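Local coordinates for protein GLB-12 (Caenorhabditis elegans, PDB 4BJA) that binds heme b through two axial histidines in a globin fold, probably acts in redox signalling needed for reproduction, and may bind oxygen, at residues E146-I149 with N150-E154; S186-T189 with D190-K194; I157-T161 with G162-L166; L56-L59 with D60-N63; R41-W44 with Q45-D48. The protein carries 1 engineered substitution. All coordinates share one frame; numbering follows the deposited sequence. Where two conformers were deposited one is given.

Interaction 1. Residues E146-I149 with N150-E154; sequences EIVI and NVFIE. With HEM (protoporphyrin IX containing Fe), chain B.
Val148 O draws two backbone donors of the next turn, Phe152 N at 3.3 Å and, by a weak and strongly bent bond, Val151 N. Val151 N also reaches Ile147 O only weakly, whereas the neighbouring bonds are short: Ile153 N lies 2.8 Å from Ile149 O. On the outer side Glu146 and Asn150 run side by side with carboxylate and amide planes 10° apart; they meet through CG of Glu146 and ND2 of Asn150, 3.6 Å away, a contact of a methylene with an amide nitrogen. On the inner side Val148 lies alongside Phe152. Val148 CG1, set anti to the backbone N (chi1 168°), reaches Phe152 CE2 at 4.0 Å and also touches the heme vinyl carbon CBB at 3.5 Å, while Val148 CG2 meets the heme methyl CMC. Ile149 CG1 comes to the same vinyl carbon at 3.8 Å, and its CG2 branch faces CD1 of Ile153. The Phe152 ring stacks on Phe96, and Ile149 and Ile153 rest on Leu196 of helix 185-214. Val148 and Ile149 thus offer the heme vinyl side a hydrocarbon surface, part of the apolar wall of a globin heme pocket.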
# COMPACT_ATOMS: atom_id res chain seq x y z
N GLU A 146 3.03 -11.64 -8.03
CA GLU A 146 4.04 -11.93 -7.06
C GLU A 146 5.07 -12.98 -7.59
O GLU A 146 6.28 -12.81 -7.43
CB GLU A 146 3.35 -12.42 -5.78
CG GLU A 146 4.32 -12.73 -4.68
CD GLU A 146 3.58 -13.25 -3.48
OE1 GLU A 146 3.19 -14.43 -3.49
OE2 GLU A 146 3.35 -12.48 -2.52
N ILE A 147 4.58 -14.01 -8.27
CA ILE A 147 5.47 -15.05 -8.78
C ILE A 147 6.49 -14.41 -9.77
O ILE A 147 7.70 -14.64 -9.69
CB ILE A 147 4.63 -16.14 -9.49
CG1 ILE A 147 3.90 -16.98 -8.43
CG2 ILE A 147 5.56 -17.03 -10.41
CD1 ILE A 147 2.78 -17.86 -8.92
N VAL A 148 6.00 -13.54 -10.65
CA VAL A 148 6.89 -12.93 -11.65
C VAL A 148 7.86 -11.99 -10.97
O VAL A 148 9.10 -12.03 -11.22
CB VAL A 148 6.04 -12.17 -12.71
CG1 VAL A 148 6.91 -11.30 -13.59
CG2 VAL A 148 5.26 -13.20 -13.61
N ILE A 149 7.33 -11.07 -10.16
CA ILE A 149 8.21 -10.05 -9.57
C ILE A 149 9.19 -10.67 -8.59
O ILE A 149 10.31 -10.22 -8.50
CB ILE A 149 7.43 -8.89 -8.95
CG1 ILE A 149 6.75 -8.17 -10.10
CG2 ILE A 149 8.40 -7.97 -8.15
CD1 ILE A 149 7.68 -7.36 -10.93
N ASN A 150 8.79 -11.77 -7.92
CA ASN A 150 9.77 -12.42 -7.03
C ASN A 150 11.00 -12.94 -7.79
O ASN A 150 12.11 -12.94 -7.23
CB ASN A 150 9.10 -13.56 -6.27
CG ASN A 150 8.35 -13.08 -5.10
OD1 ASN A 150 8.45 -11.90 -4.74
ND2 ASN A 150 7.64 -13.98 -4.42
N VAL A 151 10.81 -13.38 -9.04
CA VAL A 151 11.99 -13.80 -9.81
C VAL A 151 12.86 -12.59 -10.12
O VAL A 151 14.10 -12.68 -10.08
CB VAL A 151 11.62 -14.65 -11.05
CG1 VAL A 151 12.94 -15.14 -11.79
CG2 VAL A 151 10.75 -15.85 -10.63
N PHE A 152 12.21 -11.44 -10.41
CA PHE A 152 12.99 -10.22 -10.52
C PHE A 152 13.74 -9.85 -9.25
O PHE A 152 14.89 -9.44 -9.32
CB PHE A 152 12.10 -9.09 -11.03
CG PHE A 152 11.90 -9.17 -12.51
CD1 PHE A 152 12.83 -8.55 -13.39
CD2 PHE A 152 10.83 -9.91 -13.02
CE1 PHE A 152 12.66 -8.66 -14.78
CE2 PHE A 152 10.64 -10.05 -14.42
CZ PHE A 152 11.57 -9.42 -15.29
N ILE A 153 13.09 -10.00 -8.10
CA ILE A 153 13.78 -9.72 -6.83
C ILE A 153 15.05 -10.60 -6.70
O ILE A 153 16.13 -10.12 -6.29
CB ILE A 153 12.82 -9.93 -5.66
CG1 ILE A 153 11.78 -8.78 -5.65
CG2 ILE A 153 13.59 -9.95 -4.32
CD1 ILE A 153 10.61 -8.98 -4.72
N GLU A 154 14.93 -11.88 -7.06
CA GLU A 154 16.07 -12.79 -6.91
C GLU A 154 17.17 -12.58 -7.97
O GLU A 154 18.34 -12.75 -7.69
CB GLU A 154 15.54 -14.25 -7.00
CG GLU A 154 14.62 -14.64 -5.86
CD GLU A 154 15.17 -14.22 -4.44
OE1 GLU A 154 16.27 -14.66 -4.01
OE2 GLU A 154 14.49 -13.43 -3.75
CHA HEM B . 0.28 -7.02 -21.02
CHB HEM B . 3.26 -5.59 -17.48
CHC HEM B . 2.55 -9.76 -15.19
CHD HEM B . 0.25 -11.46 -19.06
C1A HEM B . 1.09 -6.27 -20.23
C2A HEM B . 1.43 -4.88 -20.45
C3A HEM B . 2.26 -4.52 -19.46
C4A HEM B . 2.47 -5.66 -18.60
CMA HEM B . 2.94 -3.14 -19.21
CAA HEM B . 0.88 -4.01 -21.63
CBA HEM B . 0.04 -2.83 -21.11
CGA HEM B . -1.10 -3.39 -20.39
O1A HEM B . -1.77 -4.30 -20.95
O2A HEM B . -1.29 -2.94 -19.23
C1B HEM B . 3.25 -6.59 -16.55
C2B HEM B . 3.85 -6.49 -15.22
C3B HEM B . 3.65 -7.62 -14.60
C4B HEM B . 2.93 -8.49 -15.50
CMB HEM B . 4.57 -5.25 -14.67
CAB HEM B . 4.09 -7.91 -13.14
CBB HEM B . 4.23 -9.15 -12.75
C1C HEM B . 1.86 -10.57 -16.02
C2C HEM B . 1.48 -11.93 -15.74
C3C HEM B . 0.83 -12.40 -16.79
C4C HEM B . 0.81 -11.37 -17.81
CMC HEM B . 1.75 -12.65 -14.40
CAC HEM B . 0.26 -13.83 -16.89
CBC HEM B . -0.76 -14.01 -17.72
C1D HEM B . 0.12 -10.46 -19.96
C2D HEM B . -0.33 -10.61 -21.31
C3D HEM B . -0.33 -9.24 -21.90
C4D HEM B . 0.13 -8.37 -20.85
CMD HEM B . -0.75 -11.91 -22.04
CAD HEM B . -0.70 -8.85 -23.34
CBD HEM B . 0.63 -8.65 -24.09
CGD HEM B . 1.44 -9.92 -24.33
O1D HEM B . 0.90 -11.05 -24.33
O2D HEM B . 2.65 -9.78 -24.55
NA HEM B . 1.75 -6.74 -19.09
NB HEM B . 2.68 -7.85 -16.71
NC HEM B . 1.43 -10.27 -17.30
ND HEM B . 0.40 -9.11 -19.72
FE HEM B . 1.58 -8.48 -18.23

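Interaction 2. Residues S186-T189 with D190-K194; sequences SQIT and DVWKK
Apolar contact joins Ile188 to Trp192, which lie side by side one turn apart: the CG2 branch of Ile188 approaches CD1 of the indole at 3.8 Å. Thr189 and Lys193 make a second pair of this kind. The lysine is extended beyond CG, and its CE passes 3.7 Å from the Thr189 methyl CG2, so the aliphatic part of the chain does the touching. That methyl stands anti to the backbone N, while the hydroxyl on the other branch (chi1 -60°) bonds back to Thr185 O. Backbone hydrogen bonds are regular, with Asp190 N to Ser186 O at 2.9 Å and Trp192 N to Ile188 O at 3.0 Å and nearly straight (165°). They belong to the N-terminal part of the long last helix of the globin fold, 185-214, whose buried face packs on helices 144-160 and 34-46. Among the remaining polar groups, Asp190 is modelled in two conformations, so the approach of its carboxylate to Ser186 is doubtful. At the indole edge, Ile188 O sits in the ring plane near CD1, and the adjacent NE1 is bonded to Thr43 OG1 of helix 34-46.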
# COMPACT_ATOMS: atom_id res chain seq x y z
N SER A 186 23.59 -3.24 0.37
CA SER A 186 22.44 -3.37 1.25
C SER A 186 21.38 -2.32 0.95
O SER A 186 20.18 -2.64 0.91
CB SER A 186 22.89 -3.31 2.72
OG SER A 186 21.73 -3.27 3.52
N GLN A 187 21.80 -1.07 0.74
CA GLN A 187 20.87 -0.01 0.36
C GLN A 187 20.12 -0.34 -0.92
O GLN A 187 18.90 -0.21 -0.97
CB GLN A 187 21.61 1.28 0.11
CG GLN A 187 21.90 2.10 1.32
CD GLN A 187 22.93 3.16 1.00
OE1 GLN A 187 23.07 3.56 -0.15
NE2 GLN A 187 23.66 3.60 2.02
N ILE A 188 20.85 -0.74 -1.96
CA ILE A 188 20.25 -0.95 -3.26
C ILE A 188 19.26 -2.12 -3.15
O ILE A 188 18.14 -2.07 -3.67
CB ILE A 188 21.32 -1.26 -4.32
CG1 ILE A 188 22.21 -0.03 -4.55
CG2 ILE A 188 20.71 -1.62 -5.65
CD1 ILE A 188 23.45 -0.37 -5.40
N THR A 189 19.69 -3.18 -2.46
CA THR A 189 18.82 -4.34 -2.27
C THR A 189 17.52 -3.97 -1.53
O THR A 189 16.43 -4.35 -1.98
CB THR A 189 19.61 -5.45 -1.50
OG1 THR A 189 20.77 -5.86 -2.24
CG2 THR A 189 18.75 -6.67 -1.22
N ASP A 190 17.63 -3.22 -0.42
CA ASP A 190 16.46 -2.89 0.37
C ASP A 190 15.51 -1.97 -0.43
O ASP A 190 14.30 -2.18 -0.41
CB ASP A 190 16.88 -2.25 1.72
CG ASP A 190 17.76 -3.18 2.60
OD1 ASP A 190 18.00 -4.36 2.28
OD2 ASP A 190 18.25 -2.68 3.64
N VAL A 191 16.05 -1.00 -1.16
CA VAL A 191 15.22 -0.09 -1.92
C VAL A 191 14.48 -0.82 -3.04
O VAL A 191 13.26 -0.60 -3.24
CB VAL A 191 16.02 1.12 -2.48
CG1 VAL A 191 15.16 1.91 -3.41
CG2 VAL A 191 16.49 2.02 -1.32
N TRP A 192 15.19 -1.69 -3.77
CA TRP A 192 14.56 -2.40 -4.86
C TRP A 192 13.52 -3.37 -4.31
O TRP A 192 12.47 -3.58 -4.92
CB TRP A 192 15.63 -3.10 -5.76
CG TRP A 192 16.07 -2.17 -6.83
CD1 TRP A 192 17.14 -1.31 -6.78
CD2 TRP A 192 15.42 -1.94 -8.07
NE1 TRP A 192 17.20 -0.57 -7.93
CE2 TRP A 192 16.16 -0.95 -8.76
CE3 TRP A 192 14.30 -2.50 -8.70
CZ2 TRP A 192 15.81 -0.49 -10.04
CZ3 TRP A 192 13.96 -2.05 -9.97
CH2 TRP A 192 14.70 -1.05 -10.62
N LYS A 193 13.79 -3.98 -3.16
CA LYS A 193 12.75 -4.83 -2.56
C LYS A 193 11.50 -4.03 -2.18
O LYS A 193 10.40 -4.48 -2.43
CB LYS A 193 13.26 -5.65 -1.38
CG LYS A 193 14.20 -6.78 -1.86
CD LYS A 193 14.69 -7.61 -0.67
CE LYS A 193 15.63 -8.72 -1.13
NZ LYS A 193 16.31 -9.41 0.07
N LYS A 194 11.68 -2.85 -1.56
CA LYS A 194 10.49 -2.03 -1.22
C LYS A 194 9.72 -1.64 -2.45
O LYS A 194 8.49 -1.74 -2.48
CB LYS A 194 10.88 -0.80 -0.43
CG LYS A 194 11.34 -1.17 0.98
CD LYS A 194 11.56 0.12 1.82
CE LYS A 194 12.50 1.15 1.16
NZ LYS A 194 12.59 2.46 1.95

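Interaction 3. Residues I157-T161 with G162-L166; sequences IPFLT and GEQEL
A Schellman motif closes helix 144-160 at Gly162, where the chain turns out of the helix with a positive phi of 81°. Two backbone bonds return to the last turn. Gln164 N reaches Pro158 O at 2.9 Å and Gly162 N reaches Phe159 O at 3.1 Å, each donor standing well above its carbonyl plane rather than on a lone pair. Thr161 and Glu163 reinforce the turn through one hydroxyl. Thr161 OG1 gives its proton to Glu163 OE1, 2.6 Å away on the anti side of the carboxylate, and accepts a bond from Glu163 N at 3.2 Å. With chi1 at 59° the oxygen sits between the backbone N and carbonyl carbon, which lets it face the amide two residues on. This C-terminal cap turns the chain into the loop that leads toward the globin's last helix, 185-214. Beyond the cap, the loop runs past Phe159. Glu165 O lies near the ring plane, at the edge by CE1, whereas Leu166 CB comes obliquely to the same carbon at 3.8 Å. Gln164 crosses the phenyl at a slant, ring and amide planes 49° apart, with OE1 3.6 Å from Phe159 CZ; its NE2 instead meets Pro158 CB at 3.7 Å. Phe159 and Leu166 both rest on Ile53 of helix 50-65, and Leu160 packs against Trp192.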
# COMPACT_ATOMS: atom_id res chain seq x y z
N ILE A 157 18.13 -7.94 -8.91
CA ILE A 157 18.84 -7.16 -7.88
C ILE A 157 20.37 -7.39 -7.90
O ILE A 157 21.14 -6.44 -7.80
CB ILE A 157 18.22 -7.33 -6.47
CG1 ILE A 157 16.83 -6.69 -6.50
CG2 ILE A 157 19.18 -6.70 -5.37
CD1 ILE A 157 16.07 -6.78 -5.19
N PRO A 158 20.84 -8.64 -8.06
CA PRO A 158 22.29 -8.79 -8.19
C PRO A 158 22.93 -8.09 -9.38
O PRO A 158 24.11 -7.70 -9.26
CB PRO A 158 22.47 -10.32 -8.30
CG PRO A 158 21.33 -10.87 -7.52
CD PRO A 158 20.17 -9.93 -7.81
N PHE A 159 22.22 -7.91 -10.51
CA PHE A 159 22.74 -7.05 -11.59
C PHE A 159 22.78 -5.58 -11.12
O PHE A 159 23.77 -4.87 -11.40
CB PHE A 159 21.87 -7.15 -12.86
CG PHE A 159 21.97 -8.47 -13.56
CD1 PHE A 159 23.13 -8.79 -14.28
CD2 PHE A 159 20.93 -9.36 -13.55
CE1 PHE A 159 23.25 -10.02 -14.94
CE2 PHE A 159 21.04 -10.61 -14.22
CZ PHE A 159 22.20 -10.92 -14.90
N LEU A 160 21.74 -5.16 -10.41
CA LEU A 160 21.62 -3.75 -9.99
C LEU A 160 22.69 -3.38 -8.98
O LEU A 160 23.09 -2.21 -8.89
CB LEU A 160 20.24 -3.48 -9.38
CG LEU A 160 19.12 -3.48 -10.41
CD1 LEU A 160 17.75 -3.67 -9.67
CD2 LEU A 160 19.13 -2.18 -11.20
N THR A 161 23.14 -4.35 -8.19
CA THR A 161 24.15 -4.08 -7.18
C THR A 161 25.56 -4.23 -7.76
O THR A 161 26.57 -3.85 -7.12
CB THR A 161 24.05 -5.04 -5.99
OG1 THR A 161 24.21 -6.39 -6.45
CG2 THR A 161 22.71 -4.87 -5.23
N GLY A 162 25.64 -4.78 -8.97
CA GLY A 162 26.92 -5.07 -9.58
C GLY A 162 27.52 -6.37 -9.05
O GLY A 162 28.65 -6.69 -9.39
N GLU A 163 26.84 -7.10 -8.20
CA GLU A 163 27.32 -8.37 -7.71
C GLU A 163 27.36 -9.43 -8.82
O GLU A 163 28.11 -10.36 -8.72
CB GLU A 163 26.45 -8.90 -6.62
CG GLU A 163 26.37 -8.15 -5.36
CD GLU A 163 25.16 -8.59 -4.53
OE1 GLU A 163 23.97 -8.43 -4.93
OE2 GLU A 163 25.40 -9.15 -3.46
N GLN A 164 26.56 -9.23 -9.85
CA GLN A 164 26.49 -10.11 -11.05
C GLN A 164 26.60 -9.29 -12.34
O GLN A 164 26.21 -8.13 -12.36
CB GLN A 164 25.14 -10.88 -11.04
CG GLN A 164 25.25 -12.32 -11.48
CD GLN A 164 23.90 -13.04 -11.56
OE1 GLN A 164 23.48 -13.46 -12.63
NE2 GLN A 164 23.25 -13.23 -10.43
N GLU A 165 27.11 -9.90 -13.42
CA GLU A 165 27.33 -9.20 -14.70
C GLU A 165 26.76 -9.93 -15.93
O GLU A 165 26.51 -11.13 -15.89
CB GLU A 165 28.85 -8.96 -14.91
CG GLU A 165 29.45 -7.87 -14.00
CD GLU A 165 30.82 -8.25 -13.41
OE1 GLU A 165 30.99 -9.42 -12.98
OE2 GLU A 165 31.71 -7.36 -13.35
N LEU A 166 26.59 -9.22 -17.04
CA LEU A 166 25.87 -9.76 -18.19
C LEU A 166 26.70 -9.75 -19.49
O LEU A 166 26.77 -10.77 -20.20
CB LEU A 166 24.56 -9.00 -18.37
CG LEU A 166 23.37 -9.59 -19.13
CD1 LEU A 166 23.29 -9.04 -20.54
CD2 LEU A 166 23.35 -11.12 -19.10

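Interaction 4. Residues L56-L59 with D60-N63; sequences LIFL and DIVN
Ile61 CD1 sits over one face of the Phe58 ring, 4.2 Å from its centroid and 23° off the normal, a CH-pi contact displaced toward the rim. The nearest ring atom is CD1 of Phe58, at 3.9 Å, so the methyl covers the CD1-CE1 side. With Ile61 CG1 anti to its own carbonyl carbon (chi1 -72°), the ethyl arm runs back along the preceding turn and its CD1 also meets Ile57 CG2 at 4.2 Å. Across the helix, Leu59 O is gripped twice by Asn63. Asn63 N lies 3.0 Å from Leu59 O, nearly in line with the C=O, and Asn63 ND2 2.9 Å from the same Leu59 O at a C=O...donor angle of 122°, tilted from the carbonyl plane; the oxygen lies in the amide plane of Asn63. This bifurcated acceptor, with two N-H donors of one residue, falls where the helix widens into a pi-type turn at 61-63.

Around this first shell, Phe58 meets three further rings: Phe96 edge-to-face, Phe152, and His92, an axial ligand of the heme iron. Ile57 and Ile61 both press on Val151 of helix 144-160. Asp60 forms salt bridges through OD2 with Arg155 and through OD1 with Arg80, tying helix 50-65 of this globin to helix 144-160 and to the loop that carries Arg80. The paired basic partners would probably keep Asp60 ionised despite Asp64 nearby. On the heme side, the Phe58 ring, meeting the His92 imidazole at a steep angle, probably restricts its rotation.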
# COMPACT_ATOMS: atom_id res chain seq x y z
N LEU A 56 16.01 -12.31 -20.23
CA LEU A 56 16.66 -13.51 -19.60
C LEU A 56 15.85 -13.95 -18.39
O LEU A 56 15.68 -15.14 -18.12
CB LEU A 56 18.06 -13.15 -19.15
CG LEU A 56 19.03 -13.00 -20.32
CD1 LEU A 56 20.42 -12.68 -19.82
CD2 LEU A 56 19.04 -14.30 -21.14
N ILE A 57 15.37 -12.96 -17.63
CA ILE A 57 14.59 -13.27 -16.44
C ILE A 57 13.22 -13.88 -16.82
O ILE A 57 12.78 -14.85 -16.21
CB ILE A 57 14.49 -12.05 -15.47
CG1 ILE A 57 15.90 -11.71 -14.95
CG2 ILE A 57 13.47 -12.36 -14.28
CD1 ILE A 57 16.02 -10.40 -14.20
N PHE A 58 12.54 -13.34 -17.84
CA PHE A 58 11.32 -13.95 -18.29
C PHE A 58 11.57 -15.36 -18.85
O PHE A 58 10.72 -16.23 -18.69
CB PHE A 58 10.56 -13.07 -19.31
CG PHE A 58 9.57 -12.19 -18.64
CD1 PHE A 58 8.38 -12.72 -18.17
CD2 PHE A 58 9.89 -10.85 -18.39
CE1 PHE A 58 7.41 -11.89 -17.52
CE2 PHE A 58 8.94 -10.02 -17.73
CZ PHE A 58 7.74 -10.53 -17.30
N LEU A 59 12.71 -15.58 -19.49
CA LEU A 59 13.02 -16.95 -19.95
C LEU A 59 13.12 -17.88 -18.73
O LEU A 59 12.51 -18.95 -18.71
CB LEU A 59 14.29 -17.00 -20.79
CG LEU A 59 14.18 -16.41 -22.20
CD1 LEU A 59 15.55 -16.30 -22.85
CD2 LEU A 59 13.24 -17.24 -23.09
N ASP A 60 13.82 -17.46 -17.68
CA ASP A 60 13.80 -18.27 -16.44
C ASP A 60 12.40 -18.48 -15.85
O ASP A 60 12.04 -19.56 -15.44
CB ASP A 60 14.69 -17.63 -15.38
CG ASP A 60 16.15 -17.71 -15.70
OD1 ASP A 60 16.53 -18.38 -16.69
OD2 ASP A 60 16.96 -17.10 -14.94
N ILE A 61 11.58 -17.43 -15.80
CA ILE A 61 10.24 -17.57 -15.27
C ILE A 61 9.42 -18.66 -15.99
O ILE A 61 8.82 -19.54 -15.33
CB ILE A 61 9.48 -16.23 -15.40
CG1 ILE A 61 10.06 -15.23 -14.36
CG2 ILE A 61 7.97 -16.45 -15.15
CD1 ILE A 61 9.57 -13.77 -14.60
N VAL A 62 9.37 -18.59 -17.32
CA VAL A 62 8.50 -19.52 -18.05
C VAL A 62 9.13 -20.90 -18.19
O VAL A 62 8.42 -21.89 -18.30
CB VAL A 62 8.04 -18.97 -19.41
CG1 VAL A 62 7.38 -17.59 -19.17
CG2 VAL A 62 9.16 -18.90 -20.39
N ASN A 63 10.44 -20.99 -18.19
CA ASN A 63 11.03 -22.32 -18.39
C ASN A 63 11.32 -23.05 -17.10
O ASN A 63 11.25 -24.30 -17.07
CB ASN A 63 12.33 -22.21 -19.19
CG ASN A 63 12.08 -21.94 -20.63
OD1 ASN A 63 11.70 -22.87 -21.40
ND2 ASN A 63 12.34 -20.70 -21.05

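Interaction 5. Residues R41-W44 with Q45-D48; sequences RETW and QRLD
The guanidinium of Arg41 and the side-chain amide of Gln45, near the C-terminal end of helix 34-46 of this globin, are stacked with their planes 20° apart, although the two chains as a whole cross obliquely. Gln45 CG stands 3.8 Å above the guanidinium plane toward its rim, Gln45 CD is 3.6 Å from Arg41 NE, and Gln45 NE2 lies 3.5 Å from Arg41 NH2. The stack is between flat groups, and NH1 and NH2 of Arg41 have other partners: NH2 forms a salt bridge with Glu101 and NH1 a hydrogen bond with Thr104, both on helix 87-108. The bend of Arg41 at chi2 (59°) brings its head back over Gln45. A second guanidinium, that of Arg46, has the carbonyl carbon C of Glu42 over one face and the Thr43 methyl CG2 at a slant.

Helices 87-108, 144-160 and 185-214 cover the buried side of these turns. Trp44 faces inward there, with NE1 bonded to the second oxygen of Glu101, so that one carboxylate holds both Trp44 and Arg41. Thr43 OG1 bonds to Leu39 O.

Toward the end of the helix the regular bonding gives way. Arg46 N still reaches Glu42 O at 3.0 Å, but Leu47 N bonds instead to Trp44 O, three residues back, from above the carbonyl plane. Leu47 crosses Trp44 at about a right angle, its CD2 3.9 Å from the indole carbon CE3.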
# COMPACT_ATOMS: atom_id res chain seq x y z
N ARG A 41 16.21 4.98 -9.98
CA ARG A 41 16.50 5.41 -11.32
C ARG A 41 17.98 5.24 -11.70
O ARG A 41 18.27 4.73 -12.79
CB ARG A 41 16.02 6.85 -11.57
CG ARG A 41 16.14 7.24 -13.03
CD ARG A 41 15.36 6.36 -13.95
NE ARG A 41 15.49 6.84 -15.34
CZ ARG A 41 15.18 6.12 -16.41
NH1 ARG A 41 14.70 4.88 -16.25
NH2 ARG A 41 15.32 6.65 -17.63
N GLU A 42 18.89 5.67 -10.83
CA GLU A 42 20.34 5.64 -11.18
C GLU A 42 20.83 4.20 -11.32
O GLU A 42 21.55 3.90 -12.26
CB GLU A 42 21.16 6.40 -10.17
CG GLU A 42 20.91 7.91 -10.19
CD GLU A 42 21.96 8.71 -9.42
OE1 GLU A 42 22.53 8.18 -8.44
OE2 GLU A 42 22.21 9.88 -9.78
N THR A 43 20.41 3.33 -10.40
CA THR A 43 20.80 1.91 -10.51
C THR A 43 20.23 1.23 -11.77
O THR A 43 20.92 0.44 -12.40
CB THR A 43 20.51 1.10 -9.26
OG1 THR A 43 19.13 1.25 -8.92
CG2 THR A 43 21.38 1.60 -8.09
N TRP A 44 18.98 1.50 -12.13
CA TRP A 44 18.41 0.97 -13.33
C TRP A 44 19.17 1.47 -14.56
O TRP A 44 19.44 0.71 -15.51
CB TRP A 44 16.94 1.36 -13.41
CG TRP A 44 16.25 0.97 -14.72
CD1 TRP A 44 16.00 1.78 -15.79
CD2 TRP A 44 15.68 -0.31 -15.04
NE1 TRP A 44 15.34 1.09 -16.77
CE2 TRP A 44 15.13 -0.20 -16.34
CE3 TRP A 44 15.60 -1.54 -14.36
CZ2 TRP A 44 14.45 -1.27 -16.98
CZ3 TRP A 44 14.96 -2.60 -15.00
CH2 TRP A 44 14.38 -2.46 -16.29
N GLN A 45 19.51 2.77 -14.57
CA GLN A 45 20.27 3.33 -15.69
C GLN A 45 21.70 2.81 -15.86
O GLN A 45 22.23 2.85 -16.97
CB GLN A 45 20.30 4.85 -15.55
CG GLN A 45 18.95 5.40 -15.91
CD GLN A 45 19.04 6.86 -16.11
OE1 GLN A 45 19.39 7.59 -15.17
NE2 GLN A 45 18.75 7.33 -17.31
N ARG A 46 22.32 2.36 -14.77
CA ARG A 46 23.69 1.81 -14.78
C ARG A 46 23.71 0.52 -15.60
O ARG A 46 24.75 0.15 -16.17
CB ARG A 46 24.13 1.43 -13.38
CG ARG A 46 24.55 2.47 -12.40
CD ARG A 46 24.84 1.69 -11.06
NE ARG A 46 25.03 2.42 -9.78
CZ ARG A 46 25.20 3.73 -9.62
NH1 ARG A 46 25.19 4.57 -10.65
NH2 ARG A 46 25.40 4.22 -8.40
N LEU A 47 22.58 -0.17 -15.66
CA LEU A 47 22.50 -1.42 -16.42
C LEU A 47 22.82 -1.25 -17.90
O LEU A 47 22.34 -0.33 -18.57
CB LEU A 47 21.11 -2.03 -16.29
CG LEU A 47 20.72 -3.06 -15.20
CD1 LEU A 47 21.65 -3.21 -13.98
CD2 LEU A 47 19.24 -2.90 -14.85
N ASP A 48 23.63 -2.16 -18.44
CA ASP A 48 23.79 -2.21 -19.87
C ASP A 48 22.82 -3.28 -20.39
O ASP A 48 22.71 -4.39 -19.83
CB ASP A 48 25.25 -2.46 -20.27
CG ASP A 48 26.19 -1.33 -19.78
OD1 ASP A 48 25.88 -0.13 -20.03
OD2 ASP A 48 27.23 -1.64 -19.16

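Along the chain the order is interaction 5, 4, 1, 3, 2. Helices 34-46, 50-65 and 185-214 carry interactions 5, 4 and 2; helix 144-160 carries interaction 1, with interaction 3 running from its end into the following loop. Interactions 1 and 4, with centres 11 Å apart, touch where Phe152 and Val151 meet Phe58, Ile57 and Ile61, forming an aromatic and aliphatic layer beside the heme and its ligand His92. Interactions 2, 3 and 5, with centres 11 to 14 Å from one another, meet farther from the heme around Leu160, Trp192, Thr43 and Leu47. Leu166 against Leu56 links interaction 3 to 4, and Ile153 against Lys193 links 1 to 2. Local helix contacts thus continue into the interhelical packing of the globin fold.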